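Local coordinates for probable branched-chain amino acid ABC transporter, amino acid binding protein (Thermus thermophilus, PDB 3LKB) that probably captures branched-chain amino acids for uptake through an ABC transporter, and binds valine, at residues A[173-178]-A[197-202]; A[148-153]-A[158-163]; A[306-311]-A[316-321]; A[65-70]-A[95-100]. The protein carries 2 engineered substitutions. One frame throughout, in Å; residues are numbered along the deposited sequence.

Interaction 1 (A[173-178]-A[197-202])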
# COMPACT_ATOMS: atom_id res chain seq x y z
N GLN A 173 36.74 7.56 -0.16
CA GLN A 173 36.47 7.51 1.25
C GLN A 173 35.00 7.58 1.61
O GLN A 173 34.28 8.49 1.22
CB GLN A 173 37.33 8.49 2.00
CG GLN A 173 37.02 9.91 1.82
CD GLN A 173 37.93 10.74 2.71
OE1 GLN A 173 37.57 11.14 3.83
NE2 GLN A 173 39.15 10.97 2.23
N ILE A 174 34.56 6.56 2.30
CA ILE A 174 33.24 6.55 2.86
C ILE A 174 33.33 7.38 4.11
O ILE A 174 33.98 6.95 5.05
CB ILE A 174 32.84 5.13 3.28
CG1 ILE A 174 32.89 4.20 2.07
CG2 ILE A 174 31.46 5.13 4.01
CD1 ILE A 174 31.69 4.24 1.17
N VAL A 175 32.68 8.53 4.14
CA VAL A 175 32.85 9.43 5.28
C VAL A 175 31.72 9.31 6.33
O VAL A 175 31.91 9.65 7.52
CB VAL A 175 33.06 10.91 4.85
CG1 VAL A 175 33.17 11.02 3.35
CG2 VAL A 175 31.91 11.76 5.30
N ASP A 176 30.55 8.84 5.91
CA ASP A 176 29.49 8.57 6.84
C ASP A 176 28.64 7.47 6.29
O ASP A 176 28.63 7.25 5.06
CB ASP A 176 28.63 9.82 7.05
CG ASP A 176 28.05 9.91 8.46
OD1 ASP A 176 28.14 8.90 9.19
OD2 ASP A 176 27.49 10.99 8.82
N VAL A 177 27.98 6.75 7.19
CA VAL A 177 26.83 5.96 6.87
C VAL A 177 25.68 6.18 7.86
O VAL A 177 25.81 6.02 9.10
CB VAL A 177 27.15 4.47 6.50
CG1 VAL A 177 28.61 4.13 6.64
CG2 VAL A 177 26.23 3.44 7.15
N GLN A 178 24.58 6.60 7.27
CA GLN A 178 23.37 6.97 7.94
C GLN A 178 22.21 6.08 7.53
O GLN A 178 22.04 5.74 6.36
CB GLN A 178 22.97 8.39 7.52
CG GLN A 178 23.78 9.53 8.11
CD GLN A 178 23.61 9.67 9.59
OE1 GLN A 178 22.50 9.70 10.11
NE2 GLN A 178 24.73 9.75 10.30
N ALA A 197 31.17 18.01 5.57
CA ALA A 197 32.22 17.00 5.50
C ALA A 197 32.72 16.88 4.08
O ALA A 197 33.56 16.05 3.81
CB ALA A 197 31.68 15.67 6.00
N GLY A 198 32.18 17.68 3.16
CA GLY A 198 32.61 17.63 1.75
C GLY A 198 32.19 16.40 0.94
O GLY A 198 32.83 16.07 -0.06
N VAL A 199 31.12 15.73 1.34
CA VAL A 199 30.57 14.61 0.58
C VAL A 199 30.26 15.04 -0.85
O VAL A 199 29.74 16.11 -1.06
CB VAL A 199 29.32 13.99 1.30
CG1 VAL A 199 28.58 12.97 0.44
CG2 VAL A 199 29.76 13.33 2.61
N GLU A 200 30.59 14.20 -1.83
CA GLU A 200 30.36 14.59 -3.22
C GLU A 200 29.45 13.64 -3.95
O GLU A 200 28.95 13.94 -5.02
CB GLU A 200 31.69 14.77 -3.95
CG GLU A 200 32.85 14.05 -3.35
CD GLU A 200 34.21 14.63 -3.78
OE1 GLU A 200 35.27 14.03 -3.43
OE2 GLU A 200 34.20 15.68 -4.47
N TYR A 201 29.25 12.47 -3.34
CA TYR A 201 28.46 11.43 -3.94
C TYR A 201 27.74 10.78 -2.81
O TYR A 201 28.36 10.40 -1.82
CB TYR A 201 29.36 10.39 -4.59
CG TYR A 201 30.05 10.89 -5.82
CD1 TYR A 201 29.53 10.64 -7.08
CD2 TYR A 201 31.24 11.62 -5.72
CE1 TYR A 201 30.16 11.10 -8.22
CE2 TYR A 201 31.91 12.08 -6.87
CZ TYR A 201 31.37 11.82 -8.11
OH TYR A 201 31.99 12.28 -9.25
N VAL A 202 26.44 10.67 -2.94
CA VAL A 202 25.68 9.89 -1.99
C VAL A 202 25.13 8.63 -2.66
O VAL A 202 24.43 8.71 -3.67
CB VAL A 202 24.50 10.71 -1.43
CG1 VAL A 202 23.83 9.96 -0.33
CG2 VAL A 202 24.98 11.99 -0.94
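No flat group takes part where Val175 meets Ala197 and Val199, so there is neither a ring face nor an amide edge to pack on; the contact is methyl against methyl. Val175 CG2 does most of the work, lying 3.8 Å from Val199 CG2 and 4.0 Å from Ala197 CB, while Val175 CG1 stands a little farther back, 4.2 Å from Val199 CG2. The two valines cross obliquely. Val199 presents its CG2 branch because CG1 is anti to the backbone N (chi1 171°), which leaves CG2 beside that N and turned to Val175. Val175 itself has a nearly eclipsed first torsion, so its rotation is probably less well defined.

The backbone explains why Val175 leans this way. Its psi of -24° is not extended, and both it and Asp176 direct their CB atoms to the same side, consistent with a beta bulge in the edge strand. Beside the contact, the Asp176 carboxylate takes a weak hydrogen bond from Gln178, with NE2 3.4 Å from OD2. On the other segment, Gly198 closes helix 188-196 with a Schellman motif at positive phi, and after Val199 and Glu200 the chain enters strand 201-205.

Strands 173-179 and 201-205 flank strand 145-150 in the parallel part of the sheet, and the valines meet over that middle strand, with Val175 touching Lys145 and Val199 touching Ala147. Phe194 of helix 188-196, the helix of this beta-alpha-beta crossover, packs on Asp176 and Val199; Ile174 and Val177 instead touch helix 160-170.

Interaction 2 (A[148-153]-A[158-163])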
# COMPACT_ATOMS: atom_id res chain seq x y z
N LEU A 148 27.05 6.87 2.45
CA LEU A 148 26.04 5.89 2.22
C LEU A 148 24.83 6.27 3.05
O LEU A 148 24.97 6.64 4.22
CB LEU A 148 26.53 4.49 2.60
CG LEU A 148 27.82 3.93 1.95
CD1 LEU A 148 28.04 2.45 2.37
CD2 LEU A 148 27.88 4.07 0.43
N VAL A 149 23.64 6.19 2.43
CA VAL A 149 22.36 6.32 3.13
C VAL A 149 21.47 5.10 2.87
O VAL A 149 21.16 4.78 1.74
CB VAL A 149 21.62 7.63 2.71
CG1 VAL A 149 20.18 7.64 3.22
CG2 VAL A 149 22.33 8.83 3.25
N VAL A 150 20.95 4.52 3.93
CA VAL A 150 20.57 3.15 3.97
C VAL A 150 19.32 2.97 4.82
O VAL A 150 19.09 3.69 5.80
CB VAL A 150 21.76 2.43 4.56
CG1 VAL A 150 21.43 1.61 5.76
CG2 VAL A 150 22.52 1.73 3.51
N HIS A 151 18.46 2.06 4.38
CA HIS A 151 17.24 1.79 5.08
C HIS A 151 17.60 1.15 6.42
O HIS A 151 18.60 0.37 6.51
CB HIS A 151 16.41 0.83 4.23
CG HIS A 151 15.04 0.57 4.75
ND1 HIS A 151 14.76 -0.48 5.61
CD2 HIS A 151 13.87 1.25 4.57
CE1 HIS A 151 13.47 -0.44 5.91
NE2 HIS A 151 12.91 0.59 5.29
N PRO A 152 16.80 1.44 7.47
CA PRO A 152 17.18 0.95 8.81
C PRO A 152 16.73 -0.49 8.95
O PRO A 152 15.72 -0.74 9.54
CB PRO A 152 16.37 1.85 9.77
CG PRO A 152 15.70 2.93 8.83
CD PRO A 152 15.54 2.20 7.54
N SER A 153 17.46 -1.42 8.37
CA SER A 153 17.07 -2.81 8.48
C SER A 153 18.20 -3.57 7.93
O SER A 153 19.09 -2.99 7.32
CB SER A 153 15.83 -3.12 7.63
OG SER A 153 16.00 -2.65 6.31
N ALA A 158 22.63 -4.51 4.21
CA ALA A 158 23.19 -5.56 3.38
C ALA A 158 24.50 -5.31 2.63
O ALA A 158 25.39 -6.07 2.71
CB ALA A 158 22.16 -6.06 2.44
N PRO A 159 24.56 -4.24 1.86
CA PRO A 159 25.76 -4.06 1.06
C PRO A 159 26.85 -3.19 1.73
O PRO A 159 27.90 -2.96 1.15
CB PRO A 159 25.22 -3.38 -0.21
CG PRO A 159 24.15 -2.49 0.28
CD PRO A 159 23.52 -3.26 1.49
N VAL A 160 26.59 -2.72 2.94
CA VAL A 160 27.54 -1.83 3.62
C VAL A 160 28.99 -2.36 3.73
O VAL A 160 29.93 -1.67 3.36
CB VAL A 160 26.96 -1.39 4.94
CG1 VAL A 160 27.95 -0.55 5.74
CG2 VAL A 160 25.73 -0.57 4.65
N GLU A 161 29.19 -3.58 4.21
CA GLU A 161 30.54 -4.15 4.29
C GLU A 161 31.27 -4.33 2.94
O GLU A 161 32.46 -4.01 2.84
CB GLU A 161 30.54 -5.43 5.10
CG GLU A 161 30.44 -5.13 6.64
CD GLU A 161 31.35 -3.93 7.13
OE1 GLU A 161 32.62 -4.03 7.00
OE2 GLU A 161 30.78 -2.92 7.65
N ASP A 162 30.57 -4.79 1.91
CA ASP A 162 31.20 -4.91 0.59
C ASP A 162 31.56 -3.54 0.05
O ASP A 162 32.56 -3.39 -0.64
CB ASP A 162 30.36 -5.76 -0.37
CG ASP A 162 30.29 -7.22 0.07
OD1 ASP A 162 31.30 -7.73 0.59
OD2 ASP A 162 29.23 -7.87 -0.04
N ALA A 163 30.78 -2.53 0.41
CA ALA A 163 31.09 -1.17 -0.04
C ALA A 163 32.34 -0.61 0.64
O ALA A 163 33.15 0.04 0.01
CB ALA A 163 29.91 -0.27 0.20
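With CG anti to its carbonyl carbon (chi1 -56°) and CD1 carried on in a trans extension (chi2 -174°), Leu148 reaches from its strand to Ala163, CD1 lying 4.0 Å from Ala163 CB. Val160 has CG1 anti to the backbone N, which leaves CG2 as the branch that meets Val150 CG2 at 4.1 Å. This is the packing of strand on helix in a beta-alpha-beta crossover: strand 145-150 leads through helix 160-170 to the parallel neighbour 173-179, as in the lobes of periplasmic binding proteins. Val160 CG2 also lies near Leu148 CD1, so the leucine bridges two positions one helical turn apart. All of this is apolar, and Ala163 continues it to Val130 of helix 126-140.

Beyond the strand the chain turns toward the ligand side. Pro152 centres an inverse gamma turn closed by Ser153 N and His151 O, and Ser153 is the N-cap of the short helix 154-157. The His151 ring meets Phe155, which lines the valine pocket. Pro152 CD sits 3.2 Å above one face of that imidazole, offset toward the rim, and Ser153 CB lies in plane at its edge, where His151 ND1 and Ser153 OG share a hydrogen bond of 2.6 Å.

Interaction 3 (A[306-311]-A[316-321])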
# COMPACT_ATOMS: atom_id res chain seq x y z
N GLU A 306 7.35 -31.82 -17.25
CA GLU A 306 7.84 -32.42 -18.46
C GLU A 306 8.82 -33.56 -18.15
O GLU A 306 8.67 -34.64 -18.69
CB GLU A 306 8.47 -31.31 -19.31
CG GLU A 306 9.66 -31.71 -20.21
CD GLU A 306 10.71 -30.58 -20.31
OE1 GLU A 306 11.50 -30.39 -19.32
OE2 GLU A 306 10.73 -29.89 -21.39
N ARG A 307 9.78 -33.35 -17.25
CA ARG A 307 10.79 -34.35 -16.96
C ARG A 307 10.23 -35.48 -16.07
O ARG A 307 10.32 -36.64 -16.43
CB ARG A 307 12.06 -33.73 -16.34
CG ARG A 307 13.42 -34.30 -16.79
CD ARG A 307 14.62 -33.34 -16.37
NE ARG A 307 14.66 -32.07 -17.16
CZ ARG A 307 15.25 -30.91 -16.80
NH1 ARG A 307 15.90 -30.79 -15.65
NH2 ARG A 307 15.19 -29.86 -17.63
N PHE A 308 9.62 -35.14 -14.92
CA PHE A 308 9.28 -36.14 -13.93
C PHE A 308 7.82 -36.52 -13.86
O PHE A 308 7.47 -37.56 -13.28
CB PHE A 308 9.77 -35.71 -12.56
CG PHE A 308 11.24 -35.44 -12.50
CD1 PHE A 308 12.14 -36.48 -12.33
CD2 PHE A 308 11.72 -34.15 -12.63
CE1 PHE A 308 13.50 -36.25 -12.28
CE2 PHE A 308 13.08 -33.89 -12.58
CZ PHE A 308 13.98 -34.94 -12.40
N LYS A 309 6.96 -35.68 -14.44
CA LYS A 309 5.52 -35.84 -14.37
C LYS A 309 5.02 -35.85 -12.90
O LYS A 309 3.95 -36.36 -12.56
CB LYS A 309 5.05 -37.01 -15.30
CG LYS A 309 3.92 -37.93 -14.79
CD LYS A 309 2.47 -37.42 -15.15
CE LYS A 309 1.36 -38.41 -14.67
NZ LYS A 309 1.37 -39.78 -15.33
N ARG A 310 5.81 -35.25 -12.03
CA ARG A 310 5.44 -35.05 -10.63
C ARG A 310 6.04 -33.71 -10.22
O ARG A 310 7.09 -33.32 -10.73
CB ARG A 310 5.95 -36.18 -9.71
CG ARG A 310 7.42 -36.14 -9.38
CD ARG A 310 7.84 -37.12 -8.24
NE ARG A 310 8.52 -38.31 -8.77
CZ ARG A 310 9.85 -38.52 -8.81
NH1 ARG A 310 10.72 -37.62 -8.34
NH2 ARG A 310 10.33 -39.66 -9.33
N ILE A 311 5.36 -33.01 -9.33
CA ILE A 311 5.77 -31.69 -8.95
C ILE A 311 6.00 -31.66 -7.45
O ILE A 311 5.04 -31.67 -6.65
CB ILE A 311 4.74 -30.61 -9.42
CG1 ILE A 311 4.90 -30.36 -10.94
CG2 ILE A 311 4.92 -29.31 -8.69
CD1 ILE A 311 3.63 -29.91 -11.60
N VAL A 316 11.34 -29.72 -8.65
CA VAL A 316 11.48 -28.29 -8.94
C VAL A 316 12.92 -27.84 -8.74
O VAL A 316 13.45 -27.08 -9.57
CB VAL A 316 10.57 -27.43 -8.07
CG1 VAL A 316 11.07 -26.01 -7.99
CG2 VAL A 316 9.17 -27.46 -8.60
N TYR A 317 13.54 -28.33 -7.66
CA TYR A 317 14.97 -28.12 -7.45
C TYR A 317 15.79 -28.54 -8.69
O TYR A 317 16.62 -27.74 -9.19
CB TYR A 317 15.46 -28.75 -6.13
CG TYR A 317 16.98 -28.68 -5.95
CD1 TYR A 317 17.59 -27.53 -5.44
CD2 TYR A 317 17.80 -29.75 -6.29
CE1 TYR A 317 18.99 -27.44 -5.29
CE2 TYR A 317 19.20 -29.67 -6.14
CZ TYR A 317 19.78 -28.50 -5.66
OH TYR A 317 21.14 -28.37 -5.51
N GLN A 318 15.51 -29.73 -9.23
CA GLN A 318 16.29 -30.33 -10.35
C GLN A 318 16.08 -29.56 -11.61
O GLN A 318 16.98 -29.41 -12.43
CB GLN A 318 15.90 -31.80 -10.58
CG GLN A 318 16.27 -32.79 -9.46
CD GLN A 318 17.77 -32.84 -9.23
OE1 GLN A 318 18.56 -32.73 -10.17
NE2 GLN A 318 18.19 -33.01 -7.96
N ALA A 319 14.87 -29.07 -11.79
CA ALA A 319 14.56 -28.17 -12.92
C ALA A 319 15.37 -26.87 -12.82
O ALA A 319 15.89 -26.41 -13.81
CB ALA A 319 13.07 -27.89 -12.97
N ILE A 320 15.53 -26.31 -11.63
CA ILE A 320 16.27 -25.04 -11.50
C ILE A 320 17.77 -25.17 -11.76
O ILE A 320 18.34 -24.33 -12.44
CB ILE A 320 16.03 -24.40 -10.09
CG1 ILE A 320 14.60 -23.83 -10.00
CG2 ILE A 320 17.14 -23.41 -9.67
CD1 ILE A 320 14.21 -23.70 -8.57
N VAL A 321 18.40 -26.23 -11.22
CA VAL A 321 19.85 -26.43 -11.34
C VAL A 321 20.24 -27.00 -12.69
O VAL A 321 21.42 -27.06 -13.00
CB VAL A 321 20.48 -27.34 -10.21
CG1 VAL A 321 20.20 -26.78 -8.82
CG2 VAL A 321 19.95 -28.76 -10.27
O HOH W 1 16.06 -27.32 -16.07
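Arg307 and Phe308, from helix 285-308, point two very different groups at Gln318 and Ala319 of the next helix. The Phe308 ring approaches the CB of Gln318 obliquely, CE2 being 4.0 Å away, and the ring plane stands 76° from the glutamine's amide. Gln318 contributes only the root of its side chain: bent at chi2 (-61°), it carries the amide away toward Tyr317, where NE2 lies in plane at the edge of that ring. Arg307 CG lies over the rim of one face of Phe308, 4.2 Å above the plane.

The arginine chain bends at chi3 (-71°) and brings its guanidinium alongside helix 313-321, at Gln318 and Ala319. Gln318 O is near the guanidinium plane, at its edge, 3.7 Å from NH1, too far for a direct bond. A water accepts from Arg307 NH2 at 3.1 Å and lies beside Ala319 O, though that second distance is implausibly short and the link is doubtful. A positive charge beside carbonyls toward the C-terminal part of a helix is probably favourable.

Lys309, with positive phi, is the first residue to leave the helical conformation, and a short turn then joins helix 285-308 to the consecutive helix 313-321. Apolar side chains back the contact: Val316 and Ile311 touch Ile301, and Ile320 touches Ala300, both of helix 285-308.

Interaction 4 (A[65-70]-A[95-100])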
# COMPACT_ATOMS: atom_id res chain seq x y z
N ARG A 65 4.95 -17.40 10.07
CA ARG A 65 3.67 -18.06 10.28
C ARG A 65 3.12 -18.39 8.92
O ARG A 65 2.68 -19.49 8.70
CB ARG A 65 2.73 -17.20 11.12
CG ARG A 65 1.33 -17.84 11.42
CD ARG A 65 0.13 -17.15 10.66
NE ARG A 65 0.03 -15.72 11.01
CZ ARG A 65 -0.87 -15.20 11.83
NH1 ARG A 65 -1.79 -15.99 12.39
NH2 ARG A 65 -0.87 -13.89 12.10
N PHE A 66 3.20 -17.46 7.98
CA PHE A 66 2.64 -17.71 6.64
C PHE A 66 3.38 -18.82 5.89
O PHE A 66 2.78 -19.60 5.16
CB PHE A 66 2.63 -16.46 5.80
CG PHE A 66 1.69 -15.41 6.30
CD1 PHE A 66 0.54 -15.76 7.01
CD2 PHE A 66 1.95 -14.04 6.03
CE1 PHE A 66 -0.33 -14.77 7.48
CE2 PHE A 66 1.09 -13.05 6.46
CZ PHE A 66 -0.05 -13.39 7.19
N PHE A 67 4.68 -18.91 6.10
CA PHE A 67 5.49 -19.93 5.50
C PHE A 67 5.19 -21.30 6.08
O PHE A 67 5.11 -22.29 5.32
CB PHE A 67 6.95 -19.60 5.74
CG PHE A 67 7.90 -20.60 5.15
CD1 PHE A 67 7.87 -20.90 3.78
CD2 PHE A 67 8.82 -21.21 5.96
CE1 PHE A 67 8.75 -21.81 3.24
CE2 PHE A 67 9.73 -22.14 5.42
CZ PHE A 67 9.71 -22.44 4.07
N GLU A 68 5.04 -21.37 7.40
CA GLU A 68 4.72 -22.65 8.05
C GLU A 68 3.38 -23.19 7.60
O GLU A 68 3.30 -24.36 7.27
CB GLU A 68 4.82 -22.60 9.56
CG GLU A 68 6.27 -22.57 10.02
CD GLU A 68 6.45 -22.11 11.46
OE1 GLU A 68 5.52 -21.48 12.07
OE2 GLU A 68 7.56 -22.37 11.99
N GLU A 69 2.37 -22.31 7.55
CA GLU A 69 1.05 -22.64 7.03
C GLU A 69 1.19 -23.13 5.61
O GLU A 69 0.67 -24.19 5.29
CB GLU A 69 0.08 -21.46 7.07
CG GLU A 69 -1.13 -21.59 6.09
CD GLU A 69 -1.81 -20.24 5.73
OE1 GLU A 69 -1.13 -19.33 5.17
OE2 GLU A 69 -3.02 -20.12 5.99
N ALA A 70 1.90 -22.37 4.78
CA ALA A 70 2.08 -22.73 3.38
C ALA A 70 2.85 -24.05 3.18
O ALA A 70 2.64 -24.70 2.18
CB ALA A 70 2.74 -21.59 2.61
N GLN A 95 16.65 -24.67 4.31
CA GLN A 95 17.64 -25.72 4.21
C GLN A 95 17.10 -27.06 4.75
O GLN A 95 17.23 -28.10 4.07
CB GLN A 95 18.92 -25.30 4.96
CG GLN A 95 20.12 -26.27 4.85
CD GLN A 95 20.73 -26.28 3.45
OE1 GLN A 95 20.66 -25.28 2.69
NE2 GLN A 95 21.33 -27.43 3.08
N GLU A 96 16.50 -27.06 5.95
CA GLU A 96 16.04 -28.34 6.57
C GLU A 96 14.98 -29.00 5.73
O GLU A 96 15.06 -30.16 5.44
CB GLU A 96 15.51 -28.13 8.00
CG GLU A 96 14.79 -29.37 8.63
CD GLU A 96 14.18 -29.11 10.02
OE1 GLU A 96 14.83 -28.42 10.86
OE2 GLU A 96 13.03 -29.58 10.27
N LEU A 97 14.01 -28.23 5.27
CA LEU A 97 12.99 -28.85 4.47
C LEU A 97 13.24 -28.83 2.97
O LEU A 97 12.38 -29.24 2.20
CB LEU A 97 11.60 -28.31 4.85
CG LEU A 97 11.39 -26.82 4.87
CD1 LEU A 97 11.04 -26.45 3.46
CD2 LEU A 97 10.25 -26.44 5.81
N ARG A 98 14.42 -28.35 2.55
CA ARG A 98 14.81 -28.40 1.15
C ARG A 98 13.79 -27.78 0.17
O ARG A 98 13.51 -28.35 -0.87
CB ARG A 98 15.07 -29.85 0.71
CG ARG A 98 15.98 -30.66 1.61
CD ARG A 98 16.10 -32.07 1.11
NE ARG A 98 16.85 -32.92 2.04
CZ ARG A 98 18.18 -33.11 2.02
NH1 ARG A 98 18.96 -32.50 1.12
NH2 ARG A 98 18.75 -33.92 2.91
N ILE A 99 13.20 -26.64 0.49
CA ILE A 99 12.39 -26.02 -0.57
C ILE A 99 13.04 -24.84 -1.26
O ILE A 99 13.37 -23.84 -0.62
CB ILE A 99 10.91 -25.74 -0.19
CG1 ILE A 99 10.73 -24.38 0.41
CG2 ILE A 99 10.23 -26.89 0.68
CD1 ILE A 99 9.40 -23.83 -0.07
N PRO A 100 13.23 -24.95 -2.59
CA PRO A 100 13.78 -23.83 -3.41
C PRO A 100 13.05 -22.55 -3.15
O PRO A 100 11.84 -22.53 -3.12
CB PRO A 100 13.50 -24.27 -4.84
CG PRO A 100 13.43 -25.75 -4.77
CD PRO A 100 12.78 -26.07 -3.43
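Phe67 points its ring from helix 60-72 at the ends of Leu97 and Ile99, meeting Ile99 with its edge: Ile99 CD1 lies in the ring plane, 3.9 Å from CE1. This joins one helix to the end of the next in an alternating beta-alpha lobe of the periplasmic binding protein fold, where helix 60-72 leads to strand 79-81 and helix 84-97 to the parallel strand 101-103. The phenyl group reaches across because CG is anti to the backbone N (chi1 180°); the backbones themselves stay well apart, with 11.0 Å between the CA atoms of Phe67 and Ile99. The isoleucine comes from the opposite direction, its CD1 meeting the ring at that edge. Elsewhere the Phe67 ring stacks on Phe79, at the start of the strand that runs to the pocket residues Tyr82, Ala83 and Thr84.

Leu97 adds a second, obliquely placed methyl, its CD1 4.3 Å from Phe67 CZ. Its exact position is doubtful, since the model brings it too near Ile99.

What lets both residues face Phe67 is the end of helix 84-97. Arg98 has positive phi and completes a Schellman motif, so the chain turns sharply between Leu97 and Ile99. Asn313 ND2 holds this end from outside by a hydrogen bond to Arg98 O, and Ile99 O accepts one from Thr101 OG1 at the start of strand 101-103. Within the turn, Arg98 N makes a weak bond to Gln95 O at 3.2 Å.

The four contacts fall into two pairs. Interactions 1 and 2 adjoin in one sheet: strand 173-179 pairs with 145-150, with a probable hydrogen bond of 2.9 Å between Gln178 O and Val150 N, and Ile174 packs on Leu148. Interactions 3 and 4 meet through Pro100, whose CB lies 3.8 Å from Ile320 CD1. The pairs are far apart, interactions 1 and 3 standing about 48 Å between centres and interactions 2 and 4 about 28 Å between centres and about 18 Å between nearest atoms, consistent with the two lobes of a periplasmic binding protein. The side chain of Val150 in interaction 2 is about 11 Å from the bound valine.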